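Local coordinates for protein tyrosine aminotransferase (Leishmania infantum, PDB 4IX8) that probably transfers the amino group of L-tyrosine to 2-oxoglutarate, using pyridoxal 5'-phosphate as cofactor, at residues 392-397 / 405-410; 398-403 / 439-444. All blocks are in the same frame, centred on the assembly; numbering follows the deposited sequence.

Both interactions use helix 390-401, and they lie about 12 Å apart, centre to centre, on the same side of the chain's centre. Interaction 1 is core: the helix's middle turns rest on strand 403-407, with every touching residue buried and the chemistry limited to apolar packing, one CH-pi contact and a bridging water. Interaction 2 is nearer the surface, where the last turn of the same helix meets the end of helix 425-442 through carboxylates, an arginine and a histidine. The two contacts touch each other, Leu397 against the backbone O of Val403 and Phe393 against Cys439, so apolar contacts adjoin the charged cluster.

Interaction 1: residues 392-397 / 405-410; sequences EFYEKL and VLPGEI
Tyr394, on the helix that runs through 392-397, carries most of this contact by setting its ring against Val405 and Pro407. The Tyr394 side chain points toward the strand with a chi1 of 147°, short of the staggered 180°, and this brings the ring under Pro407, the two side chains crossing at a slant. Proline CD lies over one face, 4.2 Å from the ring centroid and 24° off the normal, displaced toward the CG rim, which makes a CH-pi contact. Proline suits this place because its CD, bonded to the nitrogen, offers slightly polarised hydrogens to the aromatic face. At the ring edge, near its plane, the carbonyl O of Val405 approaches Tyr394 CD1 at 3.1 Å, so the weakly positive rim of the ring faces a partly negative oxygen. The backbone is served by water: one molecule donates to Tyr394 O at 3.0 Å and accepts from Val405 N at 2.8 Å, linking helix to strand where direct pairing is absent. One turn on, Leu397 reaches with CD2 to Val405 CG1 at 4.2 Å; two branched aliphatic side chains suit this buried place because neither brings a polar group of its own. Leu56 of helix 52-56 also packs on Tyr394 and Pro407, and Leu417 of the neighbouring strand on Val405. A helix leading through a short turn into the strand it packs upon is an alpha-beta unit, here within the small domain of a class-I, fold-type I aminotransferase.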
ATOM      1  N   GLU A 392      14.664   1.211  29.618  1.00 52.94           N
ATOM      2  CA  GLU A 392      15.668   0.454  30.342  1.00 56.01           C
ATOM      3  C   GLU A 392      15.025  -0.808  30.912  1.00 60.83           C
ATOM      4  O   GLU A 392      15.664  -1.867  31.044  1.00 57.77           O
ATOM      5  CB  GLU A 392      16.307   1.298  31.449  1.00 52.67           C
ATOM      6  CG  GLU A 392      17.552   0.620  32.064  1.00 77.03           C
ATOM      7  CD  GLU A 392      18.329   1.493  33.050  1.00 80.07           C
ATOM      8  OE1 GLU A 392      17.811   2.567  33.454  1.00 76.85           O
ATOM      9  OE2 GLU A 392      19.463   1.089  33.417  1.00 81.71           O
ATOM     10  N   PHE A 393      13.757  -0.680  31.279  1.00 50.32           N
ATOM     11  CA  PHE A 393      12.987  -1.822  31.756  1.00 54.02           C
ATOM     12  C   PHE A 393      12.825  -2.881  30.658  1.00 51.49           C
ATOM     13  O   PHE A 393      12.940  -4.090  30.918  1.00 55.31           O
ATOM     14  CB  PHE A 393      11.619  -1.346  32.217  1.00 60.09           C
ATOM     15  CG  PHE A 393      10.839  -2.368  32.964  1.00 56.20           C
ATOM     16  CD1 PHE A 393      10.275  -3.452  32.304  1.00 60.84           C
ATOM     17  CD2 PHE A 393      10.643  -2.231  34.316  1.00 53.85           C
ATOM     18  CE1 PHE A 393       9.550  -4.393  32.997  1.00 61.01           C
ATOM     19  CE2 PHE A 393       9.928  -3.161  35.022  1.00 56.34           C
ATOM     20  CZ  PHE A 393       9.372  -4.243  34.369  1.00 64.07           C
ATOM     21  N   TYR A 394      12.580  -2.398  29.441  1.00 47.82           N
ATOM     22  CA  TYR A 394      12.362  -3.242  28.270  1.00 48.68           C
ATOM     23  C   TYR A 394      13.645  -4.024  27.976  1.00 50.07           C
ATOM     24  O   TYR A 394      13.602  -5.251  27.791  1.00 49.21           O
ATOM     25  CB  TYR A 394      11.892  -2.377  27.052  1.00 50.39           C
ATOM     26  CG  TYR A 394      12.367  -2.895  25.698  1.00 54.49           C
ATOM     27  CD1 TYR A 394      11.686  -3.909  25.034  1.00 54.36           C
ATOM     28  CD2 TYR A 394      13.493  -2.354  25.076  1.00 56.38           C
ATOM     29  CE1 TYR A 394      12.147  -4.400  23.808  1.00 55.66           C
ATOM     30  CE2 TYR A 394      13.953  -2.834  23.845  1.00 53.88           C
ATOM     31  CZ  TYR A 394      13.274  -3.850  23.217  1.00 54.04           C
ATOM     32  OH  TYR A 394      13.727  -4.342  22.012  1.00 61.27           O
ATOM     33  N   GLU A 395      14.782  -3.325  28.029  1.00 57.25           N
ATOM     34  CA  GLU A 395      16.078  -3.909  27.687  1.00 51.16           C
ATOM     35  C   GLU A 395      16.468  -4.963  28.667  1.00 59.15           C
ATOM     36  O   GLU A 395      16.811  -6.076  28.272  1.00 67.43           O
ATOM     37  CB  GLU A 395      17.170  -2.835  27.645  1.00 63.18           C
ATOM     38  CG  GLU A 395      17.215  -2.041  26.332  1.00 62.38           C
ATOM     39  CD  GLU A 395      17.892  -0.687  26.461  1.00 64.63           C
ATOM     40  OE1 GLU A 395      18.149  -0.242  27.591  1.00 67.51           O
ATOM     41  OE2 GLU A 395      18.152  -0.050  25.424  1.00 70.73           O
ATOM     42  N   LYS A 396      16.352  -4.628  29.948  1.00 58.21           N
ATOM     43  CA  LYS A 396      16.814  -5.514  31.003  1.00 65.84           C
ATOM     44  C   LYS A 396      15.915  -6.740  31.132  1.00 59.49           C
ATOM     45  O   LYS A 396      16.395  -7.848  31.385  1.00 60.61           O
ATOM     46  CB  LYS A 396      16.860  -4.766  32.336  1.00 68.68           C
ATOM     47  CG  LYS A 396      17.737  -3.527  32.351  1.00 64.48           C
ATOM     48  CD  LYS A 396      19.101  -3.825  32.955  1.00 69.09           C
ATOM     49  CE  LYS A 396      19.863  -2.553  33.296  1.00 67.21           C
ATOM     50  NZ  LYS A 396      19.625  -2.149  34.721  1.00 74.39           N
ATOM     51  N   LEU A 397      14.614  -6.535  30.927  1.00 56.82           N
ATOM     52  CA  LEU A 397      13.665  -7.638  30.989  1.00 65.52           C
ATOM     53  C   LEU A 397      14.007  -8.664  29.911  1.00 63.54           C
ATOM     54  O   LEU A 397      14.059  -9.870  30.175  1.00 63.33           O
ATOM     55  CB  LEU A 397      12.224  -7.146  30.802  1.00 56.29           C
ATOM     56  CG  LEU A 397      11.217  -8.291  30.601  1.00 55.68           C
ATOM     57  CD1 LEU A 397      11.201  -9.213  31.827  1.00 54.69           C
ATOM     58  CD2 LEU A 397       9.833  -7.763  30.300  1.00 53.57           C
ATOM     59  N   VAL A 405       8.649  -6.923  25.594  1.00 44.65           N
ATOM     60  CA  VAL A 405       7.510  -6.024  25.560  1.00 45.52           C
ATOM     61  C   VAL A 405       7.924  -4.848  24.666  1.00 50.54           C
ATOM     62  O   VAL A 405       8.932  -4.937  23.974  1.00 48.79           O
ATOM     63  CB  VAL A 405       7.093  -5.561  26.962  1.00 48.13           C
ATOM     64  CG1 VAL A 405       6.617  -6.760  27.770  1.00 49.56           C
ATOM     65  CG2 VAL A 405       8.244  -4.838  27.688  1.00 43.39           C
ATOM     66  N   LEU A 406       7.107  -3.800  24.601  1.00 53.56           N
ATOM     67  CA  LEU A 406       7.467  -2.591  23.861  1.00 49.71           C
ATOM     68  C   LEU A 406       7.403  -1.438  24.838  1.00 45.35           C
ATOM     69  O   LEU A 406       6.417  -1.292  25.537  1.00 43.18           O
ATOM     70  CB  LEU A 406       6.536  -2.332  22.671  1.00 39.74           C
ATOM     71  CG  LEU A 406       6.669  -3.278  21.471  1.00 42.69           C
ATOM     72  CD1 LEU A 406       5.624  -2.941  20.427  1.00 37.58           C
ATOM     73  CD2 LEU A 406       8.074  -3.213  20.877  1.00 40.84           C
ATOM     74  N   PRO A 407       8.437  -0.596  24.860  1.00 44.66           N
ATOM     75  CA  PRO A 407       8.399   0.589  25.710  1.00 40.23           C
ATOM     76  C   PRO A 407       7.410   1.596  25.163  1.00 40.21           C
ATOM     77  O   PRO A 407       7.322   1.700  23.932  1.00 40.38           O
ATOM     78  CB  PRO A 407       9.823   1.126  25.619  1.00 47.94           C
ATOM     79  CG  PRO A 407      10.312   0.662  24.271  1.00 45.62           C
ATOM     80  CD  PRO A 407       9.675  -0.666  24.059  1.00 47.83           C
ATOM     81  N   GLY A 408       6.695   2.311  26.035  1.00 36.97           N
ATOM     82  CA  GLY A 408       5.658   3.249  25.613  1.00 36.31           C
ATOM     83  C   GLY A 408       6.146   4.471  24.881  1.00 38.57           C
ATOM     84  O   GLY A 408       5.361   5.170  24.224  1.00 41.66           O
ATOM     85  N   GLU A 409       7.439   4.738  25.026  1.00 49.73           N
ATOM     86  CA  GLU A 409       8.153   5.747  24.233  1.00 50.52           C
ATOM     87  C   GLU A 409       7.795   5.626  22.746  1.00 49.75           C
ATOM     88  O   GLU A 409       7.451   6.587  22.093  1.00 56.07           O
ATOM     89  CB  GLU A 409       9.652   5.550  24.420  1.00 57.62           C
ATOM     90  CG  GLU A 409      10.492   6.782  24.351  1.00 68.89           C
ATOM     91  CD  GLU A 409      11.982   6.456  24.469  1.00 79.42           C
ATOM     92  OE1 GLU A 409      12.670   6.580  23.423  1.00 80.94           O
ATOM     93  OE2 GLU A 409      12.451   6.047  25.569  1.00 80.32           O
ATOM     94  N   ILE A 410       7.848   4.405  22.235  1.00 47.93           N
ATOM     95  CA  ILE A 410       7.523   4.092  20.849  1.00 44.72           C
ATOM     96  C   ILE A 410       6.180   4.663  20.412  1.00 40.51           C
ATOM     97  O   ILE A 410       5.978   4.931  19.233  1.00 36.38           O
ATOM     98  CB  ILE A 410       7.510   2.534  20.655  1.00 48.36           C
ATOM     99  CG1 ILE A 410       8.905   1.981  20.872  1.00 55.56           C
ATOM    100  CG2 ILE A 410       7.048   2.110  19.299  1.00 60.36           C
ATOM    101  CD1 ILE A 410       9.978   2.608  20.000  1.00 61.93           C
TER
HETATM  102  O   HOH W   1      11.047  -6.723  27.046  1.00 42.85           O

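Interaction 2: residues 398-403 / 439-444; sequences LDEENV and CERHKK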
ATOM      1  N   LEU A 398      14.292  -8.149  28.716  1.00 64.09           N
ATOM      2  CA  LEU A 398      14.602  -8.966  27.558  1.00 62.90           C
ATOM      3  C   LEU A 398      15.925  -9.689  27.757  1.00 63.71           C
ATOM      4  O   LEU A 398      16.035 -10.907  27.550  1.00 61.35           O
ATOM      5  CB  LEU A 398      14.658  -8.082  26.310  1.00 58.25           C
ATOM      6  CG  LEU A 398      15.142  -8.726  25.010  1.00 55.01           C
ATOM      7  CD1 LEU A 398      14.106  -9.698  24.460  1.00 54.97           C
ATOM      8  CD2 LEU A 398      15.443  -7.633  24.009  1.00 49.75           C
ATOM      9  N   ASP A 399      16.900  -8.958  28.274  1.00 63.65           N
ATOM     10  CA  ASP A 399      18.221  -9.514  28.451  1.00 66.49           C
ATOM     11  C   ASP A 399      18.227 -10.573  29.527  1.00 69.62           C
ATOM     12  O   ASP A 399      18.937 -11.559  29.397  1.00 86.09           O
ATOM     13  CB  ASP A 399      19.217  -8.407  28.796  1.00 65.63           C
ATOM     14  CG  ASP A 399      20.621  -8.923  28.926  1.00 74.76           C
ATOM     15  OD1 ASP A 399      21.109  -9.561  27.972  1.00 86.04           O
ATOM     16  OD2 ASP A 399      21.231  -8.710  29.988  1.00 71.56           O
ATOM     17  N   GLU A 400      17.421 -10.402  30.568  1.00 69.14           N
ATOM     18  CA  GLU A 400      17.462 -11.310  31.721  1.00 72.99           C
ATOM     19  C   GLU A 400      16.447 -12.453  31.664  1.00 64.10           C
ATOM     20  O   GLU A 400      16.717 -13.518  32.149  1.00 66.27           O
ATOM     21  CB  GLU A 400      17.244 -10.516  32.994  1.00 73.79           C
ATOM     22  CG  GLU A 400      18.321  -9.498  33.252  1.00 75.90           C
ATOM     23  CD  GLU A 400      18.067  -8.722  34.529  1.00 78.40           C
ATOM     24  OE1 GLU A 400      17.399  -9.274  35.436  1.00 76.80           O
ATOM     25  OE2 GLU A 400      18.534  -7.566  34.624  1.00 78.16           O
ATOM     26  N   GLU A 401      15.286 -12.219  31.052  1.00 69.10           N
ATOM     27  CA  GLU A 401      14.189 -13.188  31.069  1.00 65.41           C
ATOM     28  C   GLU A 401      13.694 -13.561  29.665  1.00 65.14           C
ATOM     29  O   GLU A 401      12.799 -14.388  29.524  1.00 73.09           O
ATOM     30  CB  GLU A 401      13.030 -12.631  31.891  1.00 68.73           C
ATOM     31  CG  GLU A 401      13.391 -12.283  33.330  1.00 69.64           C
ATOM     32  CD  GLU A 401      13.518 -13.499  34.186  1.00 68.52           C
ATOM     33  OE1 GLU A 401      12.843 -14.502  33.876  1.00 66.12           O
ATOM     34  OE2 GLU A 401      14.292 -13.458  35.166  1.00 82.41           O
ATOM     35  N   ASN A 402      14.283 -12.959  28.638  1.00 58.20           N
ATOM     36  CA  ASN A 402      13.951 -13.253  27.244  1.00 56.63           C
ATOM     37  C   ASN A 402      12.455 -13.098  27.016  1.00 58.76           C
ATOM     38  O   ASN A 402      11.833 -13.865  26.274  1.00 60.21           O
ATOM     39  CB  ASN A 402      14.413 -14.673  26.857  1.00 58.40           C
ATOM     40  CG  ASN A 402      14.605 -14.860  25.338  1.00 62.70           C
ATOM     41  OD1 ASN A 402      14.411 -13.938  24.537  1.00 55.85           O
ATOM     42  ND2 ASN A 402      14.990 -16.078  24.947  1.00 68.15           N
ATOM     43  N   VAL A 403      11.896 -12.056  27.626  1.00 55.12           N
ATOM     44  CA  VAL A 403      10.525 -11.651  27.376  1.00 51.29           C
ATOM     45  C   VAL A 403      10.585 -10.279  26.756  1.00 49.78           C
ATOM     46  O   VAL A 403      11.187  -9.361  27.313  1.00 53.90           O
ATOM     47  CB  VAL A 403       9.666 -11.576  28.648  1.00 51.73           C
ATOM     48  CG1 VAL A 403       8.280 -11.090  28.301  1.00 54.20           C
ATOM     49  CG2 VAL A 403       9.609 -12.916  29.334  1.00 53.85           C
ATOM     50  N   CYS A 439      10.752  -8.142  38.550  1.00 62.95           N
ATOM     51  CA  CYS A 439      10.515  -6.943  39.334  1.00 77.59           C
ATOM     52  C   CYS A 439      11.077  -7.069  40.764  1.00 75.59           C
ATOM     53  O   CYS A 439      11.757  -6.158  41.248  1.00 66.98           O
ATOM     54  CB  CYS A 439       9.021  -6.643  39.376  1.00 61.30           C
ATOM     55  SG  CYS A 439       8.411  -5.946  37.880  1.00 57.76           S
ATOM     56  N   GLU A 440      10.794  -8.191  41.425  1.00 67.91           N
ATOM     57  CA  GLU A 440      11.231  -8.389  42.814  1.00 84.88           C
ATOM     58  C   GLU A 440      12.738  -8.273  42.916  1.00 72.90           C
ATOM     59  O   GLU A 440      13.275  -7.674  43.846  1.00 78.28           O
ATOM     60  CB  GLU A 440      10.786  -9.752  43.353  1.00 84.23           C
ATOM     61  CG  GLU A 440       9.278  -9.962  43.368  1.00 84.02           C
ATOM     62  CD  GLU A 440       8.572  -9.295  44.544  1.00 86.23           C
ATOM     63  OE1 GLU A 440       9.203  -8.488  45.269  1.00 91.62           O
ATOM     64  OE2 GLU A 440       7.368  -9.594  44.732  1.00 81.86           O
ATOM     65  N   ARG A 441      13.410  -8.824  41.925  1.00 72.40           N
ATOM     66  CA  ARG A 441      14.848  -8.801  41.875  1.00 74.14           C
ATOM     67  C   ARG A 441      15.432  -7.387  41.753  1.00 80.07           C
ATOM     68  O   ARG A 441      16.459  -7.096  42.368  1.00 78.87           O
ATOM     69  CB  ARG A 441      15.304  -9.667  40.711  1.00 82.25           C
ATOM     70  CG  ARG A 441      16.784  -9.656  40.474  1.00 86.79           C
ATOM     71  CD  ARG A 441      17.190 -10.774  39.527  1.00 88.05           C
ATOM     72  NE  ARG A 441      16.603 -10.589  38.195  1.00 79.79           N
ATOM     73  CZ  ARG A 441      15.691 -11.391  37.641  1.00 74.68           C
ATOM     74  NH1 ARG A 441      15.232 -12.468  38.275  1.00 76.56           N
ATOM     75  NH2 ARG A 441      15.238 -11.113  36.432  1.00 70.24           N
ATOM     76  N   HIS A 442      14.782  -6.508  40.986  1.00 74.47           N
ATOM     77  CA  HIS A 442      15.306  -5.158  40.768  1.00 74.86           C
ATOM     78  C   HIS A 442      14.773  -4.089  41.751  1.00 71.30           C
ATOM     79  O   HIS A 442      15.240  -2.952  41.751  1.00 73.18           O
ATOM     80  CB  HIS A 442      15.010  -4.722  39.335  1.00 68.60           C
ATOM     81  CG  HIS A 442      15.869  -5.398  38.310  1.00 72.62           C
ATOM     82  ND1 HIS A 442      17.065  -4.864  37.873  1.00 78.71           N
ATOM     83  CD2 HIS A 442      15.700  -6.547  37.612  1.00 70.54           C
ATOM     84  CE1 HIS A 442      17.596  -5.657  36.963  1.00 74.54           C
ATOM     85  NE2 HIS A 442      16.790  -6.691  36.788  1.00 67.65           N
ATOM     86  N   LYS A 443      13.816  -4.461  42.593  1.00 72.73           N
ATOM     87  CA  LYS A 443      13.258  -3.553  43.613  1.00 80.69           C
ATOM     88  C   LYS A 443      14.239  -2.979  44.636  1.00 83.94           C
ATOM     89  O   LYS A 443      15.396  -3.407  44.726  1.00 89.50           O
ATOM     90  CB  LYS A 443      12.150  -4.275  44.389  1.00 79.77           C
ATOM     91  CG  LYS A 443      10.789  -4.150  43.721  1.00 77.73           C
ATOM     92  CD  LYS A 443       9.781  -5.093  44.329  1.00 76.43           C
ATOM     93  CE  LYS A 443       9.352  -4.639  45.713  1.00 76.17           C
ATOM     94  NZ  LYS A 443       8.105  -5.333  46.119  1.00 77.40           N
ATOM     95  N   LYS A 444      13.713  -2.024  45.412  1.00 87.30           N
ATOM     96  CA  LYS A 444      14.379  -1.369  46.559  1.00 86.53           C
ATOM     97  C   LYS A 444      15.195  -0.164  46.090  1.00 85.20           C
ATOM     98  O   LYS A 444      14.633   0.875  45.704  1.00 84.32           O
ATOM     99  CB  LYS A 444      15.265  -2.350  47.339  1.00 80.51           C
TER
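Glu400 sets CG anti to its own carbonyl carbon (chi1 -63°) and then runs extended, carrying its carboxylate out to His442 and Arg441, while Arg441 leaves its helix with CG anti to the backbone N and bends at chi3 to bring NE and NH2 back toward that acid. A single oxygen, Glu400 OE1, collects three donors. His442 NE2 reaches it at 3.0 Å on the syn side, nearly in the ring plane, with the straightest N-H line of the group, 162°. Arg441 comes side-on, NE at 3.2 Å and NH2 at 3.0 Å from Glu400 OE1, almost head-on to the C-O bond; guanidinium and carboxylate planes stand about 49° apart. Glu400 OE2 adds a weak bond to His442 NE2. In this way the last turn of helix 390-401 is pinned to the C-terminal turn of helix 425-442, two helices of the small domain of this fold-type I enzyme, by a salt-bridge network and a His-carboxylate hydrogen bond. Glu401 supplies the network's second acid: its OE2 accepts from Arg441 NH2 at 2.8 Å on the anti side, the two flat groups nearly coplanar. Long side chains suit the gap, since the nearest CA atoms, those of Glu400 and Arg441, stand 10.8 Å apart. Arg441 NH1 turns to Glu437, a third carboxylate; with Glu437 OE2 lying close to Glu401 OE2, the arginine probably eases their mutual repulsion. ND1 of His442 bonds to Asp386, and acids at both nitrogens fix the ring's rotation and would favour its protonated form.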